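Local coordinates for putative phophotriesterase (Proteus mirabilis, PDB 3RHG), which probably hydrolyses ester bonds at a centre of two divalent metal ions, here zinc, in a phosphotriesterase-family barrel, at residues P171-G176 / Q204-E209; S195-M200 / S226-D231. All coordinates share one frame; numbering follows the deposited sequence.

Interaction 1: P171-G176 / Q204-E209; sequences PFFTDG and QRRGDE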
loop_
_atom_site.group_PDB
_atom_site.type_symbol
_atom_site.label_atom_id
_atom_site.label_comp_id
_atom_site.label_asym_id
_atom_site.label_seq_id
_atom_site.Cartn_x
_atom_site.Cartn_y
_atom_site.Cartn_z
ATOM N N PRO A 171 -12.049 -20.301 7.296
ATOM C CA PRO A 171 -12.243 -19.791 8.650
ATOM C C PRO A 171 -13.273 -20.571 9.456
ATOM O O PRO A 171 -13.412 -20.323 10.651
ATOM C CB PRO A 171 -12.736 -18.358 8.417
ATOM C CG PRO A 171 -12.174 -18.000 7.042
ATOM C CD PRO A 171 -12.349 -19.278 6.277
ATOM N N PHE A 172 -13.960 -21.518 8.810
ATOM C CA PHE A 172 -14.936 -22.367 9.471
ATOM C C PHE A 172 -14.446 -23.801 9.629
ATOM O O PHE A 172 -15.132 -24.622 10.261
ATOM C CB PHE A 172 -16.235 -22.315 8.655
ATOM C CG PHE A 172 -16.654 -20.913 8.351
ATOM C CD1 PHE A 172 -17.173 -20.114 9.353
ATOM C CD2 PHE A 172 -16.413 -20.349 7.106
ATOM C CE1 PHE A 172 -17.523 -18.803 9.105
ATOM C CE2 PHE A 172 -16.752 -19.036 6.850
ATOM C CZ PHE A 172 -17.311 -18.260 7.854
ATOM N N PHE A 173 -13.259 -24.079 9.074
ATOM C CA PHE A 173 -12.616 -25.413 9.060
ATOM C C PHE A 173 -13.656 -26.531 9.120
ATOM O O PHE A 173 -13.837 -27.189 10.153
ATOM C CB PHE A 173 -11.580 -25.536 10.193
ATOM C CG PHE A 173 -10.562 -26.646 9.999
ATOM C CD1 PHE A 173 -10.443 -27.309 8.771
ATOM C CD2 PHE A 173 -9.673 -26.978 11.024
ATOM C CE1 PHE A 173 -9.471 -28.308 8.575
ATOM C CE2 PHE A 173 -8.701 -27.966 10.836
ATOM C CZ PHE A 173 -8.609 -28.643 9.616
ATOM N N THR A 174 -14.359 -26.727 8.004
ATOM C CA THR A 174 -15.496 -27.626 7.991
ATOM C C THR A 174 -15.084 -29.103 8.071
ATOM O O THR A 174 -13.904 -29.460 7.838
ATOM C CB THR A 174 -16.339 -27.410 6.705
ATOM O OG1 THR A 174 -15.590 -27.873 5.576
ATOM C CG2 THR A 174 -16.648 -25.949 6.495
ATOM N N ASP A 175 -16.050 -29.977 8.341
ATOM C CA ASP A 175 -15.775 -31.414 8.377
ATOM C C ASP A 175 -15.198 -31.873 7.033
ATOM O O ASP A 175 -14.306 -32.723 6.979
ATOM C CB ASP A 175 -17.056 -32.183 8.706
ATOM C CG ASP A 175 -17.450 -32.061 10.168
ATOM O OD1 ASP A 175 -16.691 -31.438 10.970
ATOM O OD2 ASP A 175 -18.534 -32.587 10.516
ATOM N N GLY A 176 -15.711 -31.327 5.937
ATOM C CA GLY A 176 -15.178 -31.696 4.623
ATOM C C GLY A 176 -13.745 -31.233 4.419
ATOM O O GLY A 176 -12.935 -31.965 3.854
ATOM N N GLN A 204 -6.849 -15.988 11.315
ATOM C CA GLN A 204 -7.101 -16.853 12.454
ATOM C C GLN A 204 -5.797 -17.508 12.895
ATOM O O GLN A 204 -4.720 -17.252 12.316
ATOM C CB GLN A 204 -8.125 -17.938 12.121
ATOM C CG GLN A 204 -9.482 -17.364 11.729
ATOM C CD GLN A 204 -10.502 -18.445 11.567
ATOM O OE1 GLN A 204 -10.182 -19.546 11.105
ATOM N NE2 GLN A 204 -11.743 -18.155 11.937
ATOM N N ARG A 205 -5.901 -18.356 13.922
ATOM C CA ARG A 205 -4.751 -19.076 14.442
ATOM C C ARG A 205 -5.080 -20.568 14.544
ATOM O O ARG A 205 -5.135 -21.127 15.633
ATOM C CB ARG A 205 -4.382 -18.512 15.806
ATOM C CG ARG A 205 -4.111 -17.010 15.771
ATOM C CD ARG A 205 -2.815 -16.675 15.046
ATOM N NE ARG A 205 -2.534 -15.227 15.085
ATOM C CZ ARG A 205 -2.938 -14.334 14.173
ATOM N NH1 ARG A 205 -3.661 -14.702 13.101
ATOM N NH2 ARG A 205 -2.613 -13.056 14.323
ATOM N N ARG A 206 -5.334 -21.197 13.400
ATOM C CA ARG A 206 -5.761 -22.596 13.386
ATOM C C ARG A 206 -4.608 -23.576 13.206
ATOM O O ARG A 206 -4.814 -24.777 13.024
ATOM C CB ARG A 206 -6.812 -22.798 12.298
ATOM C CG ARG A 206 -8.178 -22.201 12.684
ATOM C CD ARG A 206 -9.262 -22.809 11.813
ATOM N NE ARG A 206 -10.577 -22.181 11.990
ATOM C CZ ARG A 206 -11.572 -22.736 12.682
ATOM N NH1 ARG A 206 -11.384 -23.903 13.322
ATOM N NH2 ARG A 206 -12.767 -22.130 12.752
ATOM N N GLY A 207 -3.385 -23.063 13.263
ATOM C CA GLY A 207 -2.253 -23.945 13.043
ATOM C C GLY A 207 -2.154 -25.182 13.925
ATOM O O GLY A 207 -1.851 -26.271 13.429
ATOM N N ASP A 208 -2.389 -25.053 15.233
ATOM C CA ASP A 208 -2.239 -26.233 16.092
ATOM C C ASP A 208 -3.242 -27.325 15.695
ATOM O O ASP A 208 -2.903 -28.509 15.655
ATOM C CB ASP A 208 -2.423 -25.897 17.565
ATOM C CG ASP A 208 -1.116 -25.669 18.292
ATOM O OD1 ASP A 208 -0.082 -26.327 17.966
ATOM O OD2 ASP A 208 -1.126 -24.845 19.234
ATOM N N GLU A 209 -4.488 -26.954 15.400
ATOM C CA GLU A 209 -5.447 -28.018 15.071
ATOM C C GLU A 209 -5.173 -28.645 13.700
ATOM O O GLU A 209 -5.348 -29.860 13.517
ATOM C CB GLU A 209 -6.893 -27.571 15.233
ATOM C CG GLU A 209 -7.369 -26.789 14.122
ATOM C CD GLU A 209 -8.846 -26.427 14.251
ATOM O OE1 GLU A 209 -9.730 -27.317 14.419
ATOM O OE2 GLU A 209 -9.106 -25.231 14.176
#
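Pro171 O is gripped by two side-chain donors from 204-209, Gln204 NE2 at 3.0 Å and Arg206 NH2 at 2.8 Å. The two bonds use the carbonyl differently: the amide N-H arrives in the carbonyl plane on a lone pair, whereas the guanidinium nitrogen sits above that plane, 49° out of it. Two residues further along, Phe173 packs against the guanidinium group. Its CB lies over one guanidinium face, 3.5 Å from Arg206 NH1 and offset toward the rim. The Phe173 ring turns its edge to Glu209, because chi1 of -161° sets CG anti to the backbone N; CD2 comes to 3.4 Å from the carboxylate carbon CD, and ring and carboxylate planes are 79° apart.

A second layer fixes the guanidinium. Arg206 NE donates to Gln204 OE1 at 2.8 Å, and Arg206 NH1 forms a salt bridge to the syn side of Glu209 OE2, also at 2.8 Å. All three guanidinium nitrogens and both ends of the Gln204 amide are therefore engaged. Farther out, Val210 and Ile213 touch Phe173, while Lys178 makes a cation-pi contact with its ring. The contact joins the loop after barrel strand 163-168 to the loop and first helical turn after strand 195-199, with the Pro171 side chain about 6 Å from bound benzoic acid. This network should restrain the guanidinium and amide, and the carboxylate probably helps to stabilise the arginine's charge.

Interaction 2: S195-M200 / S226-D231; sequences SMNIHM and SLAHSD. With ZN (zinc ion), chain C; BEZ (benzoic acid), chain D.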
loop_
_atom_site.group_PDB
_atom_site.type_symbol
_atom_site.label_atom_id
_atom_site.label_comp_id
_atom_site.label_asym_id
_atom_site.label_seq_id
_atom_site.Cartn_x
_atom_site.Cartn_y
_atom_site.Cartn_z
ATOM N N SER A 195 5.825 -31.901 -1.474
ATOM C CA SER A 195 5.455 -31.052 -0.338
ATOM C C SER A 195 3.947 -30.846 -0.328
ATOM O O SER A 195 3.270 -31.095 -1.341
ATOM C CB SER A 195 6.141 -29.697 -0.387
ATOM O OG SER A 195 5.686 -28.876 -1.468
ATOM N N MET A 196 3.432 -30.394 0.810
ATOM C CA MET A 196 2.012 -30.118 0.956
ATOM C C MET A 196 1.877 -28.703 1.479
ATOM O O MET A 196 2.435 -28.383 2.528
ATOM C CB MET A 196 1.382 -31.088 1.956
ATOM C CG MET A 196 -0.128 -30.921 2.042
ATOM S SD MET A 196 -0.802 -31.762 3.512
ATOM C CE MET A 196 -0.036 -33.362 3.436
ATOM N N ASN A 197 1.155 -27.868 0.735
ATOM C CA ASN A 197 0.957 -26.460 1.052
ATOM C C ASN A 197 -0.473 -26.285 1.524
ATOM O O ASN A 197 -1.407 -26.647 0.787
ATOM C CB ASN A 197 1.227 -25.641 -0.203
ATOM C CG ASN A 197 1.195 -24.144 0.022
ATOM O OD1 ASN A 197 0.538 -23.453 -0.736
ATOM N ND2 ASN A 197 1.959 -23.626 1.008
ATOM N N ILE A 198 -0.644 -25.792 2.754
ATOM C CA ILE A 198 -1.983 -25.655 3.329
ATOM C C ILE A 198 -2.443 -24.210 3.239
ATOM O O ILE A 198 -1.827 -23.323 3.804
ATOM C CB ILE A 198 -2.022 -26.089 4.825
ATOM C CG1 ILE A 198 -1.326 -27.449 5.038
ATOM C CG2 ILE A 198 -3.469 -26.121 5.363
ATOM C CD1 ILE A 198 -1.913 -28.546 4.271
ATOM N N HIS A 199 -3.574 -23.980 2.574
ATOM C CA HIS A 199 -4.211 -22.689 2.640
ATOM C C HIS A 199 -4.750 -22.537 4.059
ATOM O O HIS A 199 -5.688 -23.248 4.456
ATOM C CB HIS A 199 -5.384 -22.613 1.645
ATOM C CG HIS A 199 -6.305 -21.459 1.903
ATOM N ND1 HIS A 199 -6.177 -20.245 1.262
ATOM C CD2 HIS A 199 -7.373 -21.335 2.735
ATOM C CE1 HIS A 199 -7.117 -19.419 1.698
ATOM N NE2 HIS A 199 -7.857 -20.059 2.589
ATOM N N MET A 200 -4.158 -21.638 4.831
ATOM C CA MET A 200 -4.636 -21.351 6.179
ATOM C C MET A 200 -5.503 -20.116 6.154
ATOM O O MET A 200 -5.308 -19.231 5.329
ATOM C CB MET A 200 -3.462 -21.098 7.135
ATOM C CG MET A 200 -2.597 -22.335 7.307
ATOM S SD MET A 200 -3.437 -23.708 8.143
ATOM C CE MET A 200 -3.505 -23.019 9.803
ATOM N N SER A 226 4.083 -26.973 4.471
ATOM C CA SER A 226 4.153 -25.526 4.617
ATOM C C SER A 226 2.788 -24.936 4.921
ATOM O O SER A 226 1.764 -25.349 4.328
ATOM C CB SER A 226 4.752 -24.862 3.372
ATOM O OG SER A 226 4.009 -25.229 2.217
ATOM N N LEU A 227 2.782 -23.980 5.843
ATOM C CA LEU A 227 1.553 -23.272 6.178
ATOM C C LEU A 227 1.495 -21.974 5.372
ATOM O O LEU A 227 2.241 -21.051 5.635
ATOM C CB LEU A 227 1.433 -23.014 7.695
ATOM C CG LEU A 227 1.485 -24.271 8.574
ATOM C CD1 LEU A 227 1.269 -23.906 10.064
ATOM C CD2 LEU A 227 0.406 -25.266 8.103
ATOM N N ALA A 228 0.626 -21.918 4.370
ATOM C CA ALA A 228 0.468 -20.709 3.566
ATOM C C ALA A 228 -0.205 -19.595 4.377
ATOM O O ALA A 228 -0.858 -19.833 5.388
ATOM C CB ALA A 228 -0.389 -20.999 2.308
ATOM N N HIS A 229 -0.040 -18.378 3.899
ATOM C CA HIS A 229 -0.691 -17.209 4.453
ATOM C C HIS A 229 -0.366 -17.045 5.943
ATOM O O HIS A 229 -1.231 -16.745 6.771
ATOM C CB HIS A 229 -2.207 -17.298 4.226
ATOM C CG HIS A 229 -2.590 -17.756 2.855
ATOM N ND1 HIS A 229 -1.897 -17.380 1.724
ATOM C CD2 HIS A 229 -3.597 -18.554 2.426
ATOM C CE1 HIS A 229 -2.440 -17.947 0.659
ATOM N NE2 HIS A 229 -3.485 -18.651 1.053
ATOM N N SER A 230 0.903 -17.239 6.281
ATOM C CA SER A 230 1.351 -16.982 7.632
ATOM C C SER A 230 1.499 -15.474 7.872
ATOM O O SER A 230 1.636 -15.050 9.023
ATOM C CB SER A 230 2.694 -17.689 7.881
ATOM O OG SER A 230 2.555 -19.107 7.789
ATOM N N ASP A 231 1.474 -14.672 6.800
ATOM C CA ASP A 231 1.792 -13.242 6.922
ATOM C C ASP A 231 0.938 -12.515 7.976
ATOM O O ASP A 231 1.471 -11.751 8.775
ATOM C CB ASP A 231 1.692 -12.499 5.571
ATOM C CG ASP A 231 2.272 -13.301 4.401
ATOM O OD1 ASP A 231 3.096 -12.722 3.662
ATOM O OD2 ASP A 231 1.905 -14.496 4.220
HETATM ZN ZN ZN C . -4.826 -19.644 -0.118
HETATM C C BEZ D . -7.881 -15.194 2.057
HETATM O O1 BEZ D . -7.826 -16.181 2.822
HETATM O O2 BEZ D . -8.979 -14.620 1.864
HETATM C C1 BEZ D . -6.651 -14.689 1.372
HETATM C C2 BEZ D . -5.445 -15.390 1.452
HETATM C C3 BEZ D . -4.316 -14.907 0.792
HETATM C C4 BEZ D . -4.383 -13.720 0.076
HETATM C C5 BEZ D . -5.583 -13.019 0.012
HETATM C C6 BEZ D . -6.723 -13.498 0.652
HETATM O O HOH W 1 4.875 -26.305 -0.064
#
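Segments 195-200 and 226-231 pair in parallel, Asn197 bridging Ser226 and Ile198 bridging Leu227, with Ser226 N to Met196 O and Ile198 N to Ser226 O both 2.9 Å and nearly straight. The bond from Ala228 N to Ile198 O is more bent, at 143°. Asn197 and Ser226 share one sheet face, where Asn197 ND2 donates to Ser226 OG at 2.9 Å; a water joins that hydroxyl to Ser195 OG. Asn197 OD1 hydrogen-bonds His23, a ligand of the other zinc ion. On the other face, Ile198 CG1 packs against Leu227 CD2, and the bent Met200 chain crosses Leu227.

At the end of strand 195-199 and just past strand 225-227, His199 ND1 and His229 NE2 bind the same zinc ion, each at 2.0 Å; the imidazole planes are 79° apart. His199 CG lies anti to the backbone N (chi1 165°), helping bring ND1 to the metal. His229 is sandwiched between Ala228 CB and benzoic acid C3, the latter 3.5 Å above the ring plane. Asp253 accepts from His229 ND1, which with the zinc bond should help fix the ring's rotation; Glu166 also binds this zinc. Metal ligands gathered where parallel strands end are characteristic of the amidohydrolase (beta/alpha)8 barrel.

In the fold
From the N terminus, the chain leaves strand 163-168 and enters 171-176, the first half of interaction 1, then runs through helix 175-188 to strand 195-199, the first half of interaction 2. Interaction 1 closes at 204-209, after 27 intervening residues; helix 207-217 then leads to strand 225-227, where interaction 2 closes over 25. The segments alternate, so the two loops cross rather than nest. Interaction 2 joins the neighbouring strands of one beta-alpha-beta unit in the barrel wall, while interaction 1 ties the loop before helix 175-188 to the loop before helix 207-217 and that helix's start. Their centres lie about 12 Å apart, and Met200 CE packs against Gly207 N at 3.5 Å.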